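Local coordinates for protein enterochelin esterase (Salmonella enterica subsp. enterica serovar Typhimurium, PDB 3MGA) that probably hydrolyses the ester bonds of ferric enterobactin, the iron-loaded siderophore, so that its iron can be released inside the cell, at residues 30-35 against 87-92; 36-41 against 95-100; 176-181 against 260-265; 185-190 against 238-243. All coordinates share one frame; numbering follows the deposited sequence.

Interaction 1. Residues 30-35 against 87-92; sequences GNYRVT and LSANWR
Y32 and L87 form an antiparallel hydrogen-bonded pair in the four-stranded sheet of the N-terminal region, where strand 32-39 begins and strand 80-87 ends. Y32 N donates to L87 O at 2.9 Å, and L87 N returns a bond of 3.0 Å to Y32 O. The strand pairing carries on from here through backbone bonds between V34 and T85, while R33 and T35 bond to strand 23-26 on the other flank.

Both side chains of the bridged pair lie on the same face of the sheet but serve different neighbours. The L87 branch CD1 comes within 3.7 Å of V34 CG2, and the two side chains cross at about a right angle. In Y32, chi1 of -68° sets CG beside the backbone N. The ring meets the chain beyond L87 at its edge: CE1 lies 3.6 Å from A89 CB, close to the ring plane. The same methyl, A89 CB, lies 3.7 Å from G30 O. N31 flanks the pair, its CB 3.6 Å from L87 O and its OD1 3.5 Å from S88 CA.

A89 belongs to a type I turn from S88 to W91, closed by a weak bond from W91 N to S88 O, through which the chain leaves for strand 92-100. V34 also touches L152 of the second sheet. Directional bonding is therefore confined to the two backbone links, which fix the register at the strand ends, whereas the departing turn meets strand 32-39 and the residues before it through van der Waals contact, chiefly a methyl against an aromatic edge.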
# COMPACT_ATOMS: atom_id res chain seq x y z
N GLY A 30 -5.99 20.29 -17.32
CA GLY A 30 -6.25 18.85 -17.29
C GLY A 30 -6.30 18.30 -15.87
O GLY A 30 -6.64 17.14 -15.65
N ASN A 31 -5.93 19.15 -14.91
CA ASN A 31 -5.96 18.80 -13.50
C ASN A 31 -7.31 19.14 -12.91
O ASN A 31 -8.16 19.69 -13.59
CB ASN A 31 -4.84 19.53 -12.76
CG ASN A 31 -3.48 19.04 -13.17
OD1 ASN A 31 -3.29 17.84 -13.40
ND2 ASN A 31 -2.51 19.95 -13.27
N TYR A 32 -7.49 18.82 -11.63
CA TYR A 32 -8.75 19.03 -10.95
C TYR A 32 -8.68 19.87 -9.69
O TYR A 32 -7.76 19.74 -8.89
CB TYR A 32 -9.36 17.65 -10.59
CG TYR A 32 -9.79 16.83 -11.78
CD1 TYR A 32 -8.87 16.09 -12.52
CD2 TYR A 32 -11.12 16.79 -12.18
CE1 TYR A 32 -9.27 15.35 -13.62
CE2 TYR A 32 -11.52 16.06 -13.28
CZ TYR A 32 -10.59 15.33 -14.00
OH TYR A 32 -10.98 14.60 -15.10
N ARG A 33 -9.67 20.75 -9.52
CA ARG A 33 -9.81 21.56 -8.31
C ARG A 33 -10.76 20.72 -7.45
O ARG A 33 -11.96 20.65 -7.74
CB ARG A 33 -10.42 22.94 -8.62
CG ARG A 33 -10.79 23.77 -7.37
CD ARG A 33 -9.69 24.70 -6.77
NE ARG A 33 -8.32 24.19 -6.77
CZ ARG A 33 -7.32 24.71 -6.04
NH1 ARG A 33 -6.10 24.20 -6.12
NH2 ARG A 33 -7.54 25.72 -5.21
N VAL A 34 -10.23 20.08 -6.42
CA VAL A 34 -11.04 19.22 -5.56
C VAL A 34 -11.35 19.90 -4.22
O VAL A 34 -10.45 20.40 -3.55
CB VAL A 34 -10.32 17.88 -5.31
CG1 VAL A 34 -11.19 16.96 -4.47
CG2 VAL A 34 -9.97 17.22 -6.64
N THR A 35 -12.63 19.90 -3.84
CA THR A 35 -13.07 20.51 -2.60
C THR A 35 -13.56 19.48 -1.60
O THR A 35 -14.37 18.61 -1.94
CB THR A 35 -14.22 21.52 -2.86
OG1 THR A 35 -13.76 22.56 -3.73
CG2 THR A 35 -14.71 22.14 -1.56
N LEU A 87 -5.36 18.29 -7.96
CA LEU A 87 -4.96 16.89 -8.07
C LEU A 87 -4.93 16.49 -9.53
O LEU A 87 -5.72 16.98 -10.33
CB LEU A 87 -5.94 15.99 -7.31
CG LEU A 87 -5.95 16.18 -5.79
CD1 LEU A 87 -7.07 15.38 -5.16
CD2 LEU A 87 -4.59 15.80 -5.19
N SER A 88 -4.00 15.60 -9.88
CA SER A 88 -3.88 15.14 -11.26
C SER A 88 -5.04 14.21 -11.64
O SER A 88 -5.67 13.60 -10.79
CB SER A 88 -2.55 14.42 -11.47
OG SER A 88 -2.51 13.24 -10.69
N ALA A 89 -5.28 14.06 -12.93
CA ALA A 89 -6.39 13.25 -13.43
C ALA A 89 -6.29 11.75 -13.15
O ALA A 89 -7.30 11.08 -13.03
CB ALA A 89 -6.55 13.48 -14.93
N ASN A 90 -5.07 11.23 -13.05
CA ASN A 90 -4.85 9.81 -12.83
C ASN A 90 -4.66 9.42 -11.36
O ASN A 90 -4.47 8.24 -11.05
CB ASN A 90 -3.61 9.40 -13.62
CG ASN A 90 -3.75 9.63 -15.12
OD1 ASN A 90 -4.80 9.38 -15.71
ND2 ASN A 90 -2.67 10.07 -15.75
N TRP A 91 -4.75 10.40 -10.47
CA TRP A 91 -4.53 10.20 -9.05
C TRP A 91 -5.62 9.45 -8.29
O TRP A 91 -6.80 9.51 -8.61
CB TRP A 91 -4.31 11.56 -8.37
CG TRP A 91 -3.98 11.47 -6.93
CD1 TRP A 91 -2.75 11.32 -6.39
CD2 TRP A 91 -4.90 11.53 -5.83
NE1 TRP A 91 -2.83 11.28 -5.02
CE2 TRP A 91 -4.14 11.41 -4.65
CE3 TRP A 91 -6.29 11.66 -5.73
CZ2 TRP A 91 -4.72 11.43 -3.38
CZ3 TRP A 91 -6.87 11.69 -4.46
CH2 TRP A 91 -6.08 11.56 -3.30
N ARG A 92 -5.17 8.75 -7.25
CA ARG A 92 -6.01 7.98 -6.34
C ARG A 92 -5.28 7.93 -5.02
O ARG A 92 -4.06 7.78 -4.98
CB ARG A 92 -6.25 6.59 -6.91
CG ARG A 92 -6.88 5.56 -5.96
CD ARG A 92 -7.64 4.50 -6.80
NE ARG A 92 -6.77 3.93 -7.81
CZ ARG A 92 -7.17 3.35 -8.94
NH1 ARG A 92 -8.45 3.29 -9.28
NH2 ARG A 92 -6.25 2.87 -9.76

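Interaction 2. Residues 36-41 against 95-100; sequences FWWRDP and YCFIPT
F36, W38, Y95, F97 and P99 fill the space between strands 36-39 and 95-100, which belong to two different sheets and pack face to face; their axes come within 9.7 Å and are 40° apart in direction. No hydrogen bond joins the two segments.

The aromatic contacts begin with a T-shaped pair. F36 sends its edge into the face of Y95, CE1 standing over the centre of the tyrosine ring, with centroids 5.1 Å apart and planes at 78°. The neighbouring F97 takes F36 at its own edge, CE1 3.8 Å from F36 CD1. F97 also meets W38, where CD2 lies 3.8 Å from W38 CD1; these side chains run past each other in opposite directions, and their ring planes are inclined at 71°.

The last contact is a CH-pi one. P99 CB sits over the six-membered ring of W38, 3.8 Å from its centroid and displaced toward the rim, with W38 CZ2 only 3.4 Å away. The opposite face of the same indole is met by D40 N.

The polar end of Y95 is held elsewhere, its OH bonding to D134. Around this aromatic layer, I57 of strand 52-57 and L152 of strand 148-153 touch both F36 and Y95, and V53 touches W38. This is the core of a two-sheet sandwich, consistent with the immunoglobulin-like E-set assignment; on the outer side of strand 32-39, W37 turns to W15 and W16 of helix 13-17.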
# COMPACT_ATOMS: atom_id res chain seq x y z
N PHE A 36 -13.08 19.60 -0.37
CA PHE A 36 -13.45 18.72 0.72
C PHE A 36 -14.39 19.44 1.66
O PHE A 36 -14.26 20.65 1.86
CB PHE A 36 -12.20 18.29 1.49
CG PHE A 36 -11.28 17.40 0.70
CD1 PHE A 36 -11.22 16.04 0.97
CD2 PHE A 36 -10.50 17.92 -0.31
CE1 PHE A 36 -10.36 15.21 0.25
CE2 PHE A 36 -9.65 17.10 -1.04
CZ PHE A 36 -9.58 15.74 -0.76
N TRP A 37 -15.35 18.71 2.22
CA TRP A 37 -16.31 19.28 3.15
C TRP A 37 -16.39 18.45 4.43
O TRP A 37 -16.36 17.22 4.40
CB TRP A 37 -17.71 19.31 2.54
CG TRP A 37 -17.82 19.94 1.19
CD1 TRP A 37 -17.88 19.29 -0.01
CD2 TRP A 37 -17.91 21.34 0.89
NE1 TRP A 37 -18.00 20.19 -1.03
CE2 TRP A 37 -18.01 21.46 -0.51
CE3 TRP A 37 -17.90 22.50 1.68
CZ2 TRP A 37 -18.11 22.70 -1.15
CZ3 TRP A 37 -18.00 23.73 1.04
CH2 TRP A 37 -18.11 23.82 -0.36
N TRP A 38 -16.47 19.15 5.56
CA TRP A 38 -16.63 18.53 6.86
C TRP A 38 -17.65 19.36 7.61
O TRP A 38 -17.52 20.59 7.68
CB TRP A 38 -15.32 18.44 7.65
CG TRP A 38 -15.49 17.79 9.01
CD1 TRP A 38 -15.67 16.46 9.27
CD2 TRP A 38 -15.49 18.45 10.29
NE1 TRP A 38 -15.79 16.25 10.63
CE2 TRP A 38 -15.68 17.45 11.28
CE3 TRP A 38 -15.35 19.78 10.70
CZ2 TRP A 38 -15.73 17.75 12.64
CZ3 TRP A 38 -15.41 20.08 12.05
CH2 TRP A 38 -15.60 19.06 13.01
N ARG A 39 -18.67 18.70 8.14
CA ARG A 39 -19.73 19.36 8.88
C ARG A 39 -19.41 19.28 10.37
O ARG A 39 -19.30 18.19 10.93
CB ARG A 39 -21.08 18.68 8.61
CG ARG A 39 -22.27 19.37 9.27
CD ARG A 39 -23.57 18.69 8.91
NE ARG A 39 -24.73 19.46 9.34
CZ ARG A 39 -26.00 19.09 9.17
NH1 ARG A 39 -26.30 17.93 8.57
NH2 ARG A 39 -26.98 19.87 9.59
N ASP A 40 -19.25 20.43 11.01
CA ASP A 40 -18.95 20.48 12.43
C ASP A 40 -20.21 20.10 13.19
O ASP A 40 -21.25 20.74 13.03
CB ASP A 40 -18.47 21.88 12.83
CG ASP A 40 -17.92 21.94 14.24
OD1 ASP A 40 -18.36 21.15 15.11
OD2 ASP A 40 -17.04 22.78 14.50
N PRO A 41 -20.15 19.03 14.01
CA PRO A 41 -21.34 18.64 14.75
C PRO A 41 -21.66 19.54 15.94
O PRO A 41 -22.77 19.47 16.47
CB PRO A 41 -21.02 17.21 15.24
CG PRO A 41 -19.65 16.89 14.80
CD PRO A 41 -19.01 18.14 14.29
N TYR A 95 -7.41 9.44 2.48
CA TYR A 95 -7.38 10.70 3.22
C TYR A 95 -8.21 10.54 4.48
O TYR A 95 -8.98 9.58 4.61
CB TYR A 95 -7.89 11.88 2.38
CG TYR A 95 -9.38 11.84 2.12
CD1 TYR A 95 -9.91 11.08 1.09
CD2 TYR A 95 -10.26 12.58 2.91
CE1 TYR A 95 -11.29 11.05 0.86
CE2 TYR A 95 -11.62 12.55 2.68
CZ TYR A 95 -12.14 11.79 1.66
OH TYR A 95 -13.50 11.77 1.44
N CYS A 96 -8.02 11.46 5.41
CA CYS A 96 -8.76 11.46 6.65
C CYS A 96 -8.72 12.87 7.18
O CYS A 96 -7.87 13.66 6.77
CB CYS A 96 -8.15 10.46 7.65
SG CYS A 96 -6.41 10.74 8.11
N PHE A 97 -9.66 13.23 8.05
CA PHE A 97 -9.65 14.56 8.64
C PHE A 97 -9.29 14.44 10.10
O PHE A 97 -9.46 13.38 10.70
CB PHE A 97 -11.00 15.28 8.51
CG PHE A 97 -11.61 15.24 7.14
CD1 PHE A 97 -10.85 15.54 6.01
CD2 PHE A 97 -12.97 14.99 6.98
CE1 PHE A 97 -11.43 15.51 4.74
CE2 PHE A 97 -13.55 14.98 5.72
CZ PHE A 97 -12.78 15.24 4.60
N ILE A 98 -8.78 15.52 10.68
CA ILE A 98 -8.41 15.54 12.08
C ILE A 98 -8.98 16.81 12.73
O ILE A 98 -8.27 17.80 12.93
CB ILE A 98 -6.89 15.51 12.28
CG1 ILE A 98 -6.26 14.38 11.47
CG2 ILE A 98 -6.56 15.38 13.77
CD1 ILE A 98 -4.77 14.29 11.62
N PRO A 99 -10.29 16.78 13.06
CA PRO A 99 -10.92 17.92 13.71
C PRO A 99 -10.53 17.95 15.18
O PRO A 99 -10.84 17.01 15.91
CB PRO A 99 -12.41 17.65 13.52
CG PRO A 99 -12.53 16.19 13.37
CD PRO A 99 -11.24 15.67 12.83
N THR A 100 -9.85 19.01 15.60
CA THR A 100 -9.39 19.14 16.98
C THR A 100 -9.51 20.54 17.55
O THR A 100 -9.66 21.51 16.81
CB THR A 100 -7.90 18.74 17.10
OG1 THR A 100 -7.45 18.96 18.45
CG2 THR A 100 -7.04 19.56 16.15

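Interaction 3. Residues 176-181 against 260-265; sequences MQWHSE and LAVQQE
S180 and A261 hold the nearest pair of CA atoms, 6.9 Å apart, between strand segment 176-180 and helix segment 260-265. The two axes pass at 9.9 Å with their directions 111° apart, so the helix runs across the strand.

E265 is the polar partner from the helix. S180 OG donates to E265 OE1 at 2.7 Å, and that oxygen accepts through its syn lone pair, while the backbone N of E181 makes a weak bond of 3.2 Å to OE2. That second oxygen also accepts from R182 N, so the carboxylate holds the chain at 181-182; S180 OG in turn is bonded to L183 N. W178, with CG anti to its backbone N (chi1 165°), extends its indole to the helix. E265 OE1 lies at the ring edge, 3.4 Å from W178 CZ2, and V262 CG2 meets CH2 at 3.8 Å. A261 CB is also at the edge, in the ring plane, 4.0 Å from CZ2, and S180 CB rests over one face.

Helix 256-273 thus packs on the outermost strand of the mixed sheet, an alpha-on-beta layer characteristic of the alpha/beta-hydrolase fold of the esterase domain.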
# COMPACT_ATOMS: atom_id res chain seq x y z
N MSE A 176 -4.14 -20.73 9.61
CA MSE A 176 -3.25 -21.66 10.25
C MSE A 176 -2.33 -20.89 11.19
O MSE A 176 -1.92 -19.76 10.92
CB MSE A 176 -2.48 -22.35 9.15
CG MSE A 176 -1.42 -23.30 9.57
SE MSE A 176 -0.52 -23.99 7.99
CE MSE A 176 0.93 -24.86 8.96
N GLN A 177 -2.02 -21.51 12.32
CA GLN A 177 -1.14 -20.91 13.29
C GLN A 177 0.23 -21.50 13.00
O GLN A 177 0.43 -22.71 13.12
CB GLN A 177 -1.61 -21.26 14.71
CG GLN A 177 -0.99 -20.38 15.82
CD GLN A 177 -1.47 -18.93 15.77
OE1 GLN A 177 -2.47 -18.62 15.10
NE2 GLN A 177 -0.77 -18.04 16.48
N TRP A 178 1.16 -20.65 12.59
CA TRP A 178 2.52 -21.10 12.28
C TRP A 178 3.51 -20.77 13.40
O TRP A 178 3.86 -19.61 13.61
CB TRP A 178 2.98 -20.56 10.92
CG TRP A 178 4.45 -20.69 10.70
CD1 TRP A 178 5.22 -21.78 10.96
CD2 TRP A 178 5.32 -19.71 10.12
NE1 TRP A 178 6.53 -21.52 10.62
CE2 TRP A 178 6.61 -20.26 10.10
CE3 TRP A 178 5.13 -18.41 9.63
CZ2 TRP A 178 7.71 -19.56 9.61
CZ3 TRP A 178 6.21 -17.72 9.15
CH2 TRP A 178 7.49 -18.30 9.14
N HIS A 179 3.94 -21.82 14.11
CA HIS A 179 4.89 -21.72 15.21
C HIS A 179 6.30 -21.94 14.63
O HIS A 179 6.61 -23.03 14.15
CB HIS A 179 4.60 -22.78 16.26
CG HIS A 179 3.18 -22.82 16.72
ND1 HIS A 179 2.67 -21.95 17.66
CD2 HIS A 179 2.15 -23.64 16.37
CE1 HIS A 179 1.39 -22.23 17.86
NE2 HIS A 179 1.05 -23.25 17.09
N SER A 180 7.13 -20.90 14.68
CA SER A 180 8.47 -20.96 14.12
C SER A 180 9.55 -21.23 15.16
O SER A 180 9.66 -20.50 16.15
CB SER A 180 8.78 -19.64 13.42
OG SER A 180 10.09 -19.62 12.94
N GLU A 181 10.35 -22.27 14.93
CA GLU A 181 11.44 -22.63 15.83
C GLU A 181 12.62 -21.70 15.52
O GLU A 181 13.29 -21.21 16.42
CB GLU A 181 11.83 -24.11 15.65
CG GLU A 181 12.82 -24.61 16.68
CD GLU A 181 13.21 -26.08 16.52
OE1 GLU A 181 12.68 -26.76 15.61
OE2 GLU A 181 14.06 -26.54 17.31
N LEU A 260 14.45 -18.12 5.66
CA LEU A 260 14.91 -19.48 5.90
C LEU A 260 13.76 -20.23 6.57
O LEU A 260 13.41 -21.33 6.15
CB LEU A 260 16.15 -19.53 6.80
CG LEU A 260 17.49 -19.11 6.20
CD1 LEU A 260 18.53 -18.99 7.29
CD2 LEU A 260 17.94 -20.11 5.11
N ALA A 261 13.18 -19.62 7.59
CA ALA A 261 12.07 -20.20 8.34
C ALA A 261 10.86 -20.50 7.46
O ALA A 261 10.23 -21.55 7.61
CB ALA A 261 11.65 -19.25 9.47
N VAL A 262 10.52 -19.58 6.55
CA VAL A 262 9.40 -19.76 5.64
C VAL A 262 9.59 -21.00 4.75
O VAL A 262 8.64 -21.76 4.51
CB VAL A 262 9.19 -18.51 4.75
CG1 VAL A 262 8.36 -18.83 3.52
CG2 VAL A 262 8.56 -17.37 5.57
N GLN A 263 10.81 -21.22 4.29
CA GLN A 263 11.09 -22.35 3.40
C GLN A 263 11.19 -23.71 4.12
O GLN A 263 10.66 -24.71 3.63
CB GLN A 263 12.38 -22.10 2.63
CG GLN A 263 12.34 -20.83 1.82
CD GLN A 263 13.65 -20.54 1.15
OE1 GLN A 263 14.15 -21.34 0.36
NE2 GLN A 263 14.21 -19.36 1.43
N GLN A 264 11.85 -23.72 5.28
CA GLN A 264 12.08 -24.95 6.05
C GLN A 264 10.92 -25.38 6.96
O GLN A 264 10.75 -26.57 7.24
CB GLN A 264 13.33 -24.76 6.93
CG GLN A 264 14.62 -24.49 6.15
CD GLN A 264 15.78 -24.10 7.07
OE1 GLN A 264 15.57 -23.60 8.18
NE2 GLN A 264 17.00 -24.29 6.59
N GLU A 265 10.14 -24.41 7.41
CA GLU A 265 9.04 -24.68 8.33
C GLU A 265 7.64 -24.46 7.73
O GLU A 265 6.81 -25.36 7.79
CB GLU A 265 9.18 -23.75 9.54
CG GLU A 265 10.53 -23.80 10.27
CD GLU A 265 10.73 -22.63 11.23
OE1 GLU A 265 9.94 -21.66 11.18
OE2 GLU A 265 11.70 -22.67 12.02

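Interaction 4. Residues 185-190 against 238-243; sequences NSRRVW and LLIDAI
R188 turns its guanidinium side-on to D241, so that NE and NH2 both bond to the single oxygen OD2, each at 3.1 Å. The acceptor lies in the guanidinium plane, but the two donors reach it from above the carboxylate plane, on the same face, and the planes stand 61° apart. W190 CH2 lies over the centre of that guanidinium, and R188 NH1 has a second acidic partner in E215.

R187 is bent at chi3 (-48°) and addresses the backbone of the same aspartate: NH1 donates to D241 O at 2.8 Å. A water accepts weakly from NH1 and donates to A242 O. I243 CD1 lies over the centre of one face of this guanidinium, 3.5 Å from NH2, which itself bonds to N185 OD1 and forms a salt bridge with E251. The other oxygen of D241, OD1, accepts from I243 N at 2.8 Å in an Asx turn just after strand 236-240.

Farther along, W190 and L239 form an antiparallel hydrogen-bonded pair, with W190 N to L239 O at 2.8 Å and L239 N to W190 O at 2.9 Å. Their side chains cross at about a right angle, the indole edge at CE3 facing L239 O. On the other side of the sheet V189 and I240 lie side by side, pointing the same way, and both touch L266 of helix 256-273.

D241 N to R188 O, 3.1 Å, carries the backbone pairing one residue past strand 236-240, and the two arginine side chains add to it. D241 is buried, and the salt bridge with R188 would be expected to favour its charged form; R187, also buried, is probably compensated by E251.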
# COMPACT_ATOMS: atom_id res chain seq x y z
N ASN A 185 8.78 -17.56 17.50
CA ASN A 185 7.49 -16.89 17.68
C ASN A 185 6.39 -17.58 16.87
O ASN A 185 6.68 -18.34 15.94
CB ASN A 185 7.59 -15.40 17.33
CG ASN A 185 7.98 -15.15 15.87
OD1 ASN A 185 7.55 -15.87 14.97
ND2 ASN A 185 8.76 -14.11 15.65
N SER A 186 5.14 -17.34 17.26
CA SER A 186 3.96 -17.91 16.59
C SER A 186 3.28 -16.82 15.78
O SER A 186 3.41 -15.63 16.10
CB SER A 186 2.99 -18.54 17.59
OG SER A 186 3.62 -19.61 18.28
N ARG A 187 2.49 -17.22 14.79
CA ARG A 187 1.89 -16.26 13.88
C ARG A 187 0.80 -16.87 13.02
O ARG A 187 0.84 -18.05 12.74
CB ARG A 187 3.05 -15.86 13.00
CG ARG A 187 2.84 -15.03 11.83
CD ARG A 187 4.06 -15.24 10.97
NE ARG A 187 5.30 -15.12 11.75
CZ ARG A 187 6.05 -14.02 11.83
NH1 ARG A 187 5.73 -12.92 11.15
NH2 ARG A 187 7.15 -14.04 12.57
N ARG A 188 -0.15 -16.05 12.57
CA ARG A 188 -1.22 -16.51 11.70
C ARG A 188 -0.80 -16.44 10.25
O ARG A 188 -0.11 -15.50 9.85
CB ARG A 188 -2.46 -15.61 11.81
CG ARG A 188 -3.18 -15.61 13.13
CD ARG A 188 -4.25 -14.51 13.14
NE ARG A 188 -3.68 -13.16 13.05
CZ ARG A 188 -4.39 -12.04 12.97
NH1 ARG A 188 -5.72 -12.07 12.95
NH2 ARG A 188 -3.76 -10.86 12.89
N VAL A 189 -1.26 -17.42 9.48
CA VAL A 189 -1.05 -17.44 8.04
C VAL A 189 -2.41 -17.82 7.42
O VAL A 189 -3.15 -18.66 7.97
CB VAL A 189 0.05 -18.42 7.61
CG1 VAL A 189 1.40 -17.98 8.18
CG2 VAL A 189 -0.30 -19.86 8.03
N TRP A 190 -2.76 -17.18 6.31
CA TRP A 190 -4.02 -17.48 5.64
C TRP A 190 -3.76 -18.20 4.32
O TRP A 190 -2.78 -17.92 3.64
CB TRP A 190 -4.80 -16.20 5.38
CG TRP A 190 -5.36 -15.52 6.59
CD1 TRP A 190 -6.64 -15.63 7.07
CD2 TRP A 190 -4.69 -14.60 7.45
NE1 TRP A 190 -6.80 -14.83 8.18
CE2 TRP A 190 -5.62 -14.19 8.44
CE3 TRP A 190 -3.40 -14.06 7.49
CZ2 TRP A 190 -5.29 -13.29 9.44
CZ3 TRP A 190 -3.07 -13.17 8.49
CH2 TRP A 190 -4.02 -12.79 9.45
N LEU A 238 -0.76 -17.47 0.01
CA LEU A 238 -0.34 -17.53 1.39
C LEU A 238 -0.12 -16.13 1.99
O LEU A 238 0.83 -15.44 1.63
CB LEU A 238 0.95 -18.32 1.48
CG LEU A 238 1.54 -18.56 2.86
CD1 LEU A 238 0.54 -19.29 3.74
CD2 LEU A 238 2.83 -19.35 2.72
N LEU A 239 -1.00 -15.71 2.89
CA LEU A 239 -0.85 -14.40 3.52
C LEU A 239 -0.20 -14.59 4.87
O LEU A 239 -0.71 -15.33 5.71
CB LEU A 239 -2.19 -13.69 3.66
CG LEU A 239 -2.78 -13.06 2.40
CD1 LEU A 239 -2.89 -14.03 1.25
CD2 LEU A 239 -4.14 -12.47 2.75
N ILE A 240 0.94 -13.91 5.09
CA ILE A 240 1.66 -14.05 6.35
C ILE A 240 1.50 -12.82 7.24
O ILE A 240 1.72 -11.69 6.81
CB ILE A 240 3.15 -14.32 6.13
CG1 ILE A 240 3.36 -15.47 5.14
CG2 ILE A 240 3.82 -14.64 7.46
CD1 ILE A 240 4.82 -15.76 4.87
N ASP A 241 1.12 -13.06 8.49
CA ASP A 241 0.93 -11.99 9.47
C ASP A 241 2.30 -11.47 9.88
O ASP A 241 3.18 -12.27 10.24
CB ASP A 241 0.21 -12.57 10.69
CG ASP A 241 -0.21 -11.52 11.70
OD1 ASP A 241 0.09 -10.33 11.52
OD2 ASP A 241 -0.86 -11.90 12.69
N ALA A 242 2.48 -10.16 9.81
CA ALA A 242 3.73 -9.52 10.23
C ALA A 242 3.78 -9.39 11.75
O ALA A 242 4.81 -9.01 12.32
CB ALA A 242 3.88 -8.14 9.58
N ILE A 243 2.65 -9.68 12.40
CA ILE A 243 2.49 -9.65 13.86
C ILE A 243 2.30 -8.25 14.42
O ILE A 243 1.21 -7.89 14.88
CB ILE A 243 3.67 -10.34 14.62
CG1 ILE A 243 3.86 -11.78 14.13
CG2 ILE A 243 3.42 -10.32 16.11
CD1 ILE A 243 4.94 -12.53 14.89
O HOH W 1 6.91 -9.83 10.90

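In the fold
Interactions 1 and 2 share strand 32-39 and divide its work: the first joins it to its neighbour within one sheet, partly buried and held by backbone bonds, whereas the second packs it across the buried sandwich core through aromatic rings. Interactions 3 and 4 lie in the esterase domain, with centres about 44 and 35 Å from that of interaction 2. They touch each other, since strands 174-180 and 185-193 are sheet neighbours, with W178 N probably bonded to R187 O. Both are largely buried yet polar: a carboxylate holds a turn in interaction 3, and arginines grip a strand end in interaction 4. Helix 256-273 forms one side of interaction 3 and also covers the V189/I240 face in interaction 4.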